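Local coordinates for butyrophilin subfamily 1 member A1 (Bos taurus, PDB 4HH8), which probably acts as a membrane receptor in the secretion of milk-fat droplets and probably restrains the proliferation and cytokine secretion of activated T cells, at residues A[131-136]-A[213-218]; A[159-164]-A[204-209]; A[147-152]-A[187-192]; A[124-129]-A[208-213]. The protein carries 1 engineered substitution. One frame throughout, in Å; residues are numbered along the deposited sequence.

Interaction 1 (A[131-136]-A[213-218])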
# COMPACT_ATOMS: atom_id res chain seq x y z
N GLY A 131 -10.41 -3.32 3.29
CA GLY A 131 -10.94 -4.09 4.43
C GLY A 131 -12.33 -4.65 4.28
O GLY A 131 -12.85 -4.72 3.17
N SER A 132 -12.93 -5.03 5.40
CA SER A 132 -14.21 -5.75 5.44
C SER A 132 -15.38 -4.83 5.24
O SER A 132 -15.26 -3.61 5.50
CB SER A 132 -14.38 -6.41 6.81
OG SER A 132 -14.28 -5.45 7.85
N ASP A 133 -16.52 -5.39 4.81
CA ASP A 133 -17.81 -4.71 4.81
C ASP A 133 -18.07 -4.01 6.14
O ASP A 133 -18.08 -4.67 7.19
CB ASP A 133 -18.97 -5.68 4.53
CG ASP A 133 -19.01 -6.18 3.09
OD1 ASP A 133 -18.04 -6.02 2.32
OD2 ASP A 133 -20.02 -6.79 2.71
N PRO A 134 -18.24 -2.67 6.11
CA PRO A 134 -18.45 -1.91 7.38
C PRO A 134 -19.73 -2.31 8.07
O PRO A 134 -20.65 -2.79 7.43
CB PRO A 134 -18.50 -0.45 6.94
CG PRO A 134 -18.61 -0.48 5.41
CD PRO A 134 -18.03 -1.79 4.96
N HIS A 135 -19.79 -2.07 9.37
CA HIS A 135 -20.95 -2.44 10.13
C HIS A 135 -21.31 -1.33 11.07
O HIS A 135 -20.44 -0.76 11.72
CB HIS A 135 -20.67 -3.69 10.96
CG HIS A 135 -21.86 -4.15 11.72
ND1 HIS A 135 -22.06 -3.85 13.05
CD2 HIS A 135 -22.97 -4.81 11.31
CE1 HIS A 135 -23.23 -4.33 13.43
NE2 HIS A 135 -23.81 -4.89 12.40
N ILE A 136 -22.60 -1.05 11.17
CA ILE A 136 -23.05 -0.08 12.14
C ILE A 136 -23.84 -0.71 13.30
O ILE A 136 -24.82 -1.39 13.09
CB ILE A 136 -23.89 1.08 11.48
CG1 ILE A 136 -23.02 1.91 10.54
CG2 ILE A 136 -24.45 1.98 12.54
CD1 ILE A 136 -23.86 2.87 9.60
N GLN A 213 -10.93 3.60 -3.46
CA GLN A 213 -12.01 2.61 -3.34
C GLN A 213 -12.65 2.65 -1.95
O GLN A 213 -11.95 2.76 -0.93
CB GLN A 213 -11.50 1.19 -3.61
CG GLN A 213 -10.89 0.95 -5.01
CD GLN A 213 -10.37 -0.48 -5.18
OE1 GLN A 213 -10.42 -1.28 -4.26
NE2 GLN A 213 -9.86 -0.80 -6.37
N GLU A 214 -13.97 2.54 -1.89
CA GLU A 214 -14.64 2.56 -0.62
C GLU A 214 -15.73 1.53 -0.54
O GLU A 214 -16.20 1.03 -1.58
CB GLU A 214 -15.24 3.94 -0.36
CG GLU A 214 -16.39 4.32 -1.27
CD GLU A 214 -16.73 5.81 -1.16
OE1 GLU A 214 -17.91 6.13 -0.93
OE2 GLU A 214 -15.82 6.65 -1.29
N LYS A 215 -16.16 1.27 0.70
CA LYS A 215 -17.35 0.47 0.98
C LYS A 215 -18.19 1.24 1.94
O LYS A 215 -17.67 2.05 2.70
CB LYS A 215 -17.02 -0.89 1.60
CG LYS A 215 -16.18 -1.78 0.73
CD LYS A 215 -15.94 -3.10 1.46
CE LYS A 215 -15.04 -4.05 0.69
NZ LYS A 215 -15.01 -5.35 1.41
N GLU A 216 -19.51 1.01 1.88
CA GLU A 216 -20.40 1.73 2.77
C GLU A 216 -21.48 0.83 3.30
O GLU A 216 -21.72 -0.28 2.79
CB GLU A 216 -21.02 2.96 2.09
CG GLU A 216 -22.26 2.66 1.29
CD GLU A 216 -22.76 3.88 0.56
OE1 GLU A 216 -21.96 4.49 -0.20
OE2 GLU A 216 -23.95 4.20 0.70
N VAL A 217 -22.12 1.32 4.36
CA VAL A 217 -23.20 0.61 4.98
C VAL A 217 -24.20 1.67 5.41
O VAL A 217 -23.84 2.73 5.91
CB VAL A 217 -22.72 -0.29 6.16
CG1 VAL A 217 -22.17 0.56 7.32
CG2 VAL A 217 -23.85 -1.23 6.63
N GLU A 218 -25.46 1.37 5.17
CA GLU A 218 -26.54 2.28 5.52
C GLU A 218 -27.31 1.67 6.68
O GLU A 218 -27.46 0.47 6.74
CB GLU A 218 -27.43 2.46 4.28
CG GLU A 218 -28.53 3.51 4.39
CD GLU A 218 -28.82 4.15 3.04
OE1 GLU A 218 -28.43 3.56 2.00
OE2 GLU A 218 -29.42 5.26 3.02

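Interaction 2 (A[159-164]-A[204-209]). Unlike the reference sequence in segment 159-164: Gln164 (reference Arg). Engineered in segment 204-209: Ala205 (natural residue Cys).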
# COMPACT_ATOMS: atom_id res chain seq x y z
N PRO A 159 -7.44 4.15 6.81
CA PRO A 159 -8.60 4.43 5.95
C PRO A 159 -9.40 5.66 6.46
O PRO A 159 -9.30 6.04 7.63
CB PRO A 159 -9.42 3.14 6.10
CG PRO A 159 -9.20 2.82 7.59
CD PRO A 159 -7.76 3.12 7.83
N GLN A 160 -10.17 6.28 5.58
CA GLN A 160 -10.95 7.46 5.93
C GLN A 160 -12.37 7.00 6.18
O GLN A 160 -12.84 6.07 5.54
CB GLN A 160 -10.89 8.47 4.77
CG GLN A 160 -12.03 9.56 4.68
CD GLN A 160 -11.98 10.34 3.34
OE1 GLN A 160 -12.83 10.16 2.48
NE2 GLN A 160 -10.96 11.15 3.17
N VAL A 161 -13.01 7.64 7.15
CA VAL A 161 -14.39 7.38 7.50
C VAL A 161 -15.21 8.61 7.05
O VAL A 161 -14.80 9.71 7.29
CB VAL A 161 -14.54 7.23 9.02
CG1 VAL A 161 -15.98 6.96 9.40
CG2 VAL A 161 -13.60 6.09 9.60
N GLN A 162 -16.37 8.40 6.42
CA GLN A 162 -17.24 9.50 6.04
C GLN A 162 -18.67 9.11 6.43
O GLN A 162 -19.14 8.05 6.07
CB GLN A 162 -17.08 9.82 4.53
CG GLN A 162 -18.19 10.66 3.85
CD GLN A 162 -18.31 10.39 2.29
OE1 GLN A 162 -18.62 9.26 1.83
NE2 GLN A 162 -18.08 11.43 1.50
N TRP A 163 -19.33 9.95 7.21
CA TRP A 163 -20.75 9.77 7.49
C TRP A 163 -21.57 10.67 6.59
O TRP A 163 -21.22 11.82 6.40
CB TRP A 163 -21.07 10.15 8.93
CG TRP A 163 -20.36 9.35 9.94
CD1 TRP A 163 -19.10 9.59 10.45
CD2 TRP A 163 -20.82 8.16 10.56
NE1 TRP A 163 -18.77 8.64 11.37
CE2 TRP A 163 -19.81 7.74 11.45
CE3 TRP A 163 -22.02 7.42 10.49
CZ2 TRP A 163 -19.96 6.62 12.27
CZ3 TRP A 163 -22.17 6.29 11.31
CH2 TRP A 163 -21.13 5.90 12.18
N GLN A 164 -22.70 10.17 6.12
CA GLN A 164 -23.57 10.91 5.23
C GLN A 164 -25.02 10.71 5.59
O GLN A 164 -25.40 9.60 5.95
CB GLN A 164 -23.38 10.43 3.80
CG GLN A 164 -22.43 11.23 2.99
CD GLN A 164 -22.48 10.80 1.55
OE1 GLN A 164 -22.13 9.66 1.23
NE2 GLN A 164 -22.93 11.68 0.68
N CYS A 204 -22.25 5.08 6.48
CA CYS A 204 -20.88 5.18 6.90
C CYS A 204 -20.08 4.65 5.73
O CYS A 204 -20.38 3.57 5.25
CB CYS A 204 -20.64 4.30 8.15
SG CYS A 204 -18.85 4.13 8.60
N ALA A 205 -19.09 5.39 5.25
CA ALA A 205 -18.25 4.91 4.18
C ALA A 205 -16.84 4.83 4.70
O ALA A 205 -16.38 5.74 5.37
CB ALA A 205 -18.29 5.84 2.94
N ILE A 206 -16.17 3.73 4.39
CA ILE A 206 -14.79 3.60 4.72
C ILE A 206 -14.03 3.62 3.40
O ILE A 206 -14.30 2.80 2.53
CB ILE A 206 -14.46 2.22 5.44
CG1 ILE A 206 -15.41 1.93 6.63
CG2 ILE A 206 -13.05 2.19 5.87
CD1 ILE A 206 -15.34 2.92 7.77
N ARG A 207 -13.04 4.48 3.27
CA ARG A 207 -12.40 4.59 1.98
C ARG A 207 -10.91 4.42 2.07
O ARG A 207 -10.27 5.05 2.89
CB ARG A 207 -12.71 5.99 1.40
CG ARG A 207 -12.17 6.23 -0.00
CD ARG A 207 -12.66 7.58 -0.52
NE ARG A 207 -12.10 7.90 -1.83
CZ ARG A 207 -12.65 7.52 -2.99
NH1 ARG A 207 -13.76 6.78 -3.00
NH2 ARG A 207 -12.08 7.89 -4.12
N ASN A 208 -10.35 3.59 1.20
CA ASN A 208 -8.92 3.56 0.99
C ASN A 208 -8.55 4.63 -0.05
O ASN A 208 -8.79 4.44 -1.25
CB ASN A 208 -8.51 2.17 0.54
CG ASN A 208 -7.03 1.97 0.51
OD1 ASN A 208 -6.32 2.77 -0.05
ND2 ASN A 208 -6.54 0.85 1.10
N LEU A 209 -7.95 5.74 0.41
CA LEU A 209 -7.60 6.92 -0.43
C LEU A 209 -6.53 6.64 -1.49
O LEU A 209 -6.54 7.23 -2.55
CB LEU A 209 -7.13 8.06 0.46
CG LEU A 209 -8.19 8.49 1.47
CD1 LEU A 209 -7.63 9.61 2.31
CD2 LEU A 209 -9.37 8.96 0.69

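Interaction 3 (A[147-152]-A[187-192])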
# COMPACT_ATOMS: atom_id res chain seq x y z
N GLN A 147 -26.58 6.71 19.41
CA GLN A 147 -25.14 6.59 19.19
C GLN A 147 -24.89 5.49 18.17
O GLN A 147 -25.37 4.36 18.34
CB GLN A 147 -24.41 6.20 20.48
CG GLN A 147 -24.78 7.00 21.74
CD GLN A 147 -24.56 6.21 23.04
OE1 GLN A 147 -24.76 4.98 23.09
NE2 GLN A 147 -24.18 6.92 24.10
N LEU A 148 -24.17 5.81 17.11
CA LEU A 148 -23.83 4.80 16.12
C LEU A 148 -22.34 4.51 16.18
O LEU A 148 -21.54 5.44 16.34
CB LEU A 148 -24.19 5.26 14.71
CG LEU A 148 -25.63 5.71 14.41
CD1 LEU A 148 -25.71 6.15 12.96
CD2 LEU A 148 -26.72 4.58 14.67
N GLU A 149 -21.97 3.25 16.02
CA GLU A 149 -20.58 2.91 15.90
C GLU A 149 -20.33 2.15 14.64
O GLU A 149 -20.94 1.14 14.40
CB GLU A 149 -20.09 2.09 17.08
CG GLU A 149 -18.59 1.85 16.97
CD GLU A 149 -18.01 0.97 18.06
OE1 GLU A 149 -18.36 -0.24 18.14
OE2 GLU A 149 -17.18 1.50 18.83
N CYS A 150 -19.42 2.65 13.81
CA CYS A 150 -19.12 2.00 12.54
C CYS A 150 -17.75 1.35 12.63
O CYS A 150 -16.76 1.95 13.09
CB CYS A 150 -19.16 3.00 11.38
SG CYS A 150 -18.77 2.34 9.75
N THR A 151 -17.70 0.13 12.15
CA THR A 151 -16.58 -0.74 12.42
C THR A 151 -16.15 -1.44 11.12
O THR A 151 -16.97 -1.73 10.29
CB THR A 151 -17.05 -1.69 13.52
OG1 THR A 151 -16.59 -1.20 14.80
CG2 THR A 151 -16.64 -3.07 13.26
N SER A 152 -14.85 -1.60 10.90
CA SER A 152 -14.37 -2.36 9.77
C SER A 152 -12.93 -2.73 10.07
O SER A 152 -12.24 -2.04 10.83
CB SER A 152 -14.51 -1.58 8.46
OG SER A 152 -13.94 -2.28 7.34
N THR A 187 -7.81 -1.82 11.85
CA THR A 187 -9.21 -1.90 12.24
C THR A 187 -9.65 -0.49 12.61
O THR A 187 -8.90 0.25 13.27
CB THR A 187 -9.42 -2.94 13.38
OG1 THR A 187 -9.18 -4.24 12.84
CG2 THR A 187 -10.83 -2.94 13.91
N VAL A 188 -10.81 -0.08 12.10
CA VAL A 188 -11.27 1.28 12.28
C VAL A 188 -12.59 1.29 13.04
O VAL A 188 -13.49 0.55 12.71
CB VAL A 188 -11.39 2.05 10.90
CG1 VAL A 188 -12.43 1.42 9.99
CG2 VAL A 188 -11.71 3.58 11.14
N ARG A 189 -12.69 2.11 14.06
CA ARG A 189 -13.93 2.29 14.79
C ARG A 189 -14.29 3.79 14.75
O ARG A 189 -13.47 4.63 15.03
CB ARG A 189 -13.75 1.87 16.25
CG ARG A 189 -13.90 0.40 16.51
CD ARG A 189 -14.36 0.16 17.98
NE ARG A 189 -13.83 -1.10 18.53
CZ ARG A 189 -13.71 -1.38 19.83
NH1 ARG A 189 -14.10 -0.50 20.76
NH2 ARG A 189 -13.19 -2.55 20.22
N ALA A 190 -15.52 4.13 14.43
CA ALA A 190 -15.92 5.52 14.53
C ALA A 190 -17.32 5.64 15.09
O ALA A 190 -18.19 4.87 14.74
CB ALA A 190 -15.83 6.17 13.18
N SER A 191 -17.52 6.66 15.93
CA SER A 191 -18.78 6.89 16.60
C SER A 191 -19.32 8.24 16.33
O SER A 191 -18.56 9.20 16.21
CB SER A 191 -18.66 6.76 18.10
OG SER A 191 -18.72 5.38 18.38
N VAL A 192 -20.65 8.33 16.29
CA VAL A 192 -21.31 9.57 16.03
C VAL A 192 -22.56 9.57 16.95
O VAL A 192 -23.06 8.51 17.36
CB VAL A 192 -21.58 9.63 14.52
CG1 VAL A 192 -22.90 8.96 14.08
CG2 VAL A 192 -21.32 10.94 13.95

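Interaction 4 (A[124-129]-A[208-213])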
# COMPACT_ATOMS: atom_id res chain seq x y z
N HIS A 124 9.19 3.93 -5.37
CA HIS A 124 8.37 3.97 -4.18
C HIS A 124 7.39 2.86 -4.35
O HIS A 124 6.73 2.80 -5.37
CB HIS A 124 7.66 5.32 -4.00
CG HIS A 124 8.59 6.48 -3.82
ND1 HIS A 124 9.23 6.74 -2.62
CD2 HIS A 124 8.99 7.45 -4.68
CE1 HIS A 124 9.98 7.83 -2.75
NE2 HIS A 124 9.85 8.27 -4.00
N LEU A 125 7.34 1.94 -3.39
CA LEU A 125 6.25 0.98 -3.32
C LEU A 125 5.17 1.49 -2.38
O LEU A 125 5.44 1.86 -1.25
CB LEU A 125 6.76 -0.38 -2.83
CG LEU A 125 5.65 -1.43 -2.83
CD1 LEU A 125 5.05 -1.59 -4.23
CD2 LEU A 125 6.17 -2.74 -2.30
N LYS A 126 3.94 1.56 -2.86
CA LYS A 126 2.82 1.94 -2.00
C LYS A 126 1.91 0.76 -1.85
O LYS A 126 1.32 0.36 -2.81
CB LYS A 126 1.99 3.08 -2.63
CG LYS A 126 2.65 4.47 -2.60
CD LYS A 126 2.66 5.04 -1.22
CE LYS A 126 2.94 6.50 -1.28
NZ LYS A 126 2.90 6.97 0.10
N VAL A 127 1.75 0.26 -0.63
CA VAL A 127 0.95 -0.93 -0.40
C VAL A 127 -0.42 -0.54 0.09
O VAL A 127 -0.55 0.44 0.83
CB VAL A 127 1.60 -1.93 0.61
CG1 VAL A 127 0.69 -3.11 0.79
CG2 VAL A 127 3.03 -2.34 0.15
N ALA A 128 -1.43 -1.29 -0.32
CA ALA A 128 -2.79 -1.02 0.06
C ALA A 128 -3.54 -2.32 0.38
O ALA A 128 -3.26 -3.37 -0.19
CB ALA A 128 -3.51 -0.27 -1.05
N ALA A 129 -4.46 -2.26 1.33
CA ALA A 129 -5.38 -3.36 1.53
C ALA A 129 -6.72 -2.74 1.70
O ALA A 129 -6.86 -1.70 2.34
CB ALA A 129 -5.03 -4.16 2.75
N ASN A 208 -10.35 3.59 1.20
CA ASN A 208 -8.92 3.56 0.99
C ASN A 208 -8.55 4.63 -0.05
O ASN A 208 -8.79 4.44 -1.25
CB ASN A 208 -8.51 2.17 0.54
CG ASN A 208 -7.03 1.97 0.51
OD1 ASN A 208 -6.32 2.77 -0.05
ND2 ASN A 208 -6.54 0.85 1.10
N LEU A 209 -7.95 5.74 0.41
CA LEU A 209 -7.60 6.92 -0.43
C LEU A 209 -6.53 6.64 -1.49
O LEU A 209 -6.54 7.23 -2.55
CB LEU A 209 -7.13 8.06 0.46
CG LEU A 209 -8.19 8.49 1.47
CD1 LEU A 209 -7.63 9.61 2.31
CD2 LEU A 209 -9.37 8.96 0.69
N LEU A 210 -5.66 5.69 -1.20
CA LEU A 210 -4.61 5.25 -2.08
C LEU A 210 -5.15 4.46 -3.29
O LEU A 210 -4.73 4.70 -4.44
CB LEU A 210 -3.66 4.40 -1.25
CG LEU A 210 -2.26 4.08 -1.73
CD1 LEU A 210 -1.54 5.34 -2.31
CD2 LEU A 210 -1.52 3.52 -0.52
N LEU A 211 -6.07 3.54 -3.05
CA LEU A 211 -6.78 2.87 -4.15
C LEU A 211 -7.92 3.67 -4.76
O LEU A 211 -8.34 3.36 -5.86
CB LEU A 211 -7.35 1.51 -3.69
CG LEU A 211 -6.39 0.42 -3.22
CD1 LEU A 211 -7.13 -0.78 -2.71
CD2 LEU A 211 -5.44 0.00 -4.33
N GLY A 212 -8.43 4.68 -4.05
CA GLY A 212 -9.64 5.38 -4.49
C GLY A 212 -10.82 4.41 -4.51
O GLY A 212 -11.62 4.40 -5.48
N GLN A 213 -10.93 3.60 -3.46
CA GLN A 213 -12.01 2.61 -3.34
C GLN A 213 -12.65 2.65 -1.95
O GLN A 213 -11.95 2.76 -0.93
CB GLN A 213 -11.50 1.19 -3.61
CG GLN A 213 -10.89 0.95 -5.01
CD GLN A 213 -10.37 -0.48 -5.18
OE1 GLN A 213 -10.42 -1.28 -4.26
NE2 GLN A 213 -9.86 -0.80 -6.37

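Interaction 1 (A[131-136]-A[213-218])
Two zones of different character make up this contact, an apolar patch at Pro134, Ile136 and Val217 and a polar one at the end of Lys215, near the exposed Asp133. In the first, Val217 holds CG1 between its backbone N and carbonyl carbon, chi1 66°, and so pushes that methyl at the opposing chain. Val217 CG1 meets Ile136 CG1 at 3.6 Å and Pro134 CB at 3.8 Å, while Val217 CB rests against Pro134 O at 3.5 Å. The proline ring also reaches along the strand, with Pro134 CD 3.6 Å from Lys215 CB and the lysine chain crossing it at about a right angle. The two segments run only 15° apart with no backbone bond between them: in this immunoglobulin beta-sandwich, strand 135-140 belongs to one sheet and strand 213-220 to the other, and Pro134 and Ile136 also pack on strand 201-208. Toward solvent the packing gives way to charge. Lys215, extended from CG onward, brings NZ to 2.9 Å from Gly131 O, in the carbonyl plane, and to 3.2 Å from Asp133 OD1, met nearly along its C-O axis in a salt bridge. An alanine at Lys215 removes both bonds and would probably leave the 131-133 loop less firmly held to the strand. Ser132 turns away, its OG bonded to the backbone N of Val153.

Interaction 2 (A[159-164]-A[204-209])
Trp163 carries CG anti to its carbonyl carbon, chi1 -60°, and Cys204 carries SG anti to its backbone N, chi1 170°; these torsions lay the cysteine over one face of the indole. Cys204 CB stands 4.0 Å from Trp163 CZ3, toward the ring's rim, and Cys204 SG lies 4.5 Å from the centroid of the six-membered ring, almost on its normal. On the same side of the sheet, Val161 and Ile206 lie side by side. Gln160 with Arg207 and Gln162 with Ala205 are antiparallel hydrogen-bonded pairs, as short as 2.8 Å for Arg207 N to Gln160 O. On the opposite face of the sheet, Gln160 is extended alongside Arg207, whose NH1 salt-bridges Glu214 OE2; their flat ends are 24° apart, and Gln160 NE2 touches Leu209 CD2 at 3.7 Å. An alanine at Gln160 removes that amide and would probably uncover part of Leu209 and the Arg207 stem. Gln162 OE1 reaches the CB of Ala205, an engineered replacement for cysteine. Cys204 is disulfide-bonded to Cys150, and Trp163 NE1 is hydrogen-bonded to Ser173 OG; the chemistry is thus that of the immunoglobulin core: a disulfide shielded by tryptophan through CH-pi and sulfur-aromatic contacts.

Interaction 3 (A[147-152]-A[187-192])
Strands 147-152 and 187-192 run antiparallel at 165° with axes 4.6 Å apart, and three hydrogen-bonded pairs, Leu148 with Val192, Cys150 with Ala190 and Ser152 with Val188, each exchange two backbone bonds. Among these, Cys150 N to Ala190 O measures 2.7 Å and lies nearly along the C=O axis. On the buried face Leu148 and Val192 point the same way, Leu148 CB 4.0 Å from Val192 CG1, and Ser152 CB stands equally far from Val188 CG1. Ser152 OG is satisfied by Ser132 O and Trp155 NE1. This is the central strand pair of a four-stranded sheet in the immunoglobulin sandwich: Cys150 sends its disulfide across to Cys204, and Val188 and Ala190 meet Val161 of the facing sheet. The other face is more polar and more exposed. Glu149, extended with CG anti to its backbone N, crosses Arg189 obliquely, and its OE2 comes to 3.2 Å from Arg189 CD. The charged ends miss each other: Glu149 OE2 to Arg189 NH1 is 4.1 Å, beyond a salt bridge, with carboxylate and guanidinium planes 55° apart. Thr151 OG1 lies alongside the same arginine, 3.6 Å from Arg189 CG, and Ser191 OG gives Leu148 O a weak bond of 3.5 Å.

Interaction 4 (A[124-129]-A[208-213])
The carboxamide of Asn208 is the flat group at the centre: Ala129 O lies almost in its plane, 5° out, on the ND2 side, and Leu211 N approaches OD1 from above the plane, 43° out of it. The bond from Asn208 ND2 to Ala129 O is 2.9 Å long but bent, and at the acceptor the donor stands well above the carbonyl plane of Ala129, so no lone pair is addressed squarely. Leu211 N reaches Asn208 OD1 at 3.1 Å in a nearly straight bond, joined by a weak one from Leu210 N. With CG anti to the backbone N, chi1 -171°, the asparagine faces the end of strand 117-128 while its oxygen serves its own turn; Tyr156 O adds a weak second bond to ND2. Beside this polar grip sits an apolar one: Ala128 CB abuts Leu211 CG at 3.7 Å. Farther along, Leu210 CD2 reaches the carbonyl oxygen Val127 O at 3.5 Å and Lys126 CB at 4.1 Å; Leu210 also touches Leu25. The turn itself is an Asx motif combined with a G1 beta bulge, in which Gly212, at positive phi, and Gln213 both face Asn208. It closes the hairpin of strands 201-208 and 213-220 in the second domain, while 124-129 ends strand 117-128 of the V-set domain; the contact is therefore a junction between the two immunoglobulin domains.

Overall arrangement
Interactions 1, 2 and 3 lie in the second immunoglobulin domain, their centres 8 to 11 Å apart; the centre of interaction 4, at the junction with the V-set domain, is about 17, 14 and 22 Å from theirs. Interaction 3 belongs to the sheet of strands 135-140, 146-155, 186-194 and 175-180, interaction 2 to the facing sheet, and interaction 1 bridges the two at their margin. The Cys150-Cys204 disulfide ties 2 to 3, the Glu214-Arg207 salt bridge 1 to 2. The chain order is 124-129, 131-136, 147-152, 159-164, 187-192, 204-209, 208-213, 213-218, so 2 and 3 alternate, and 4 shares Asn208 and Leu209 with 2, Gln213 with 1. Both junction segments thus run on into interaction 1.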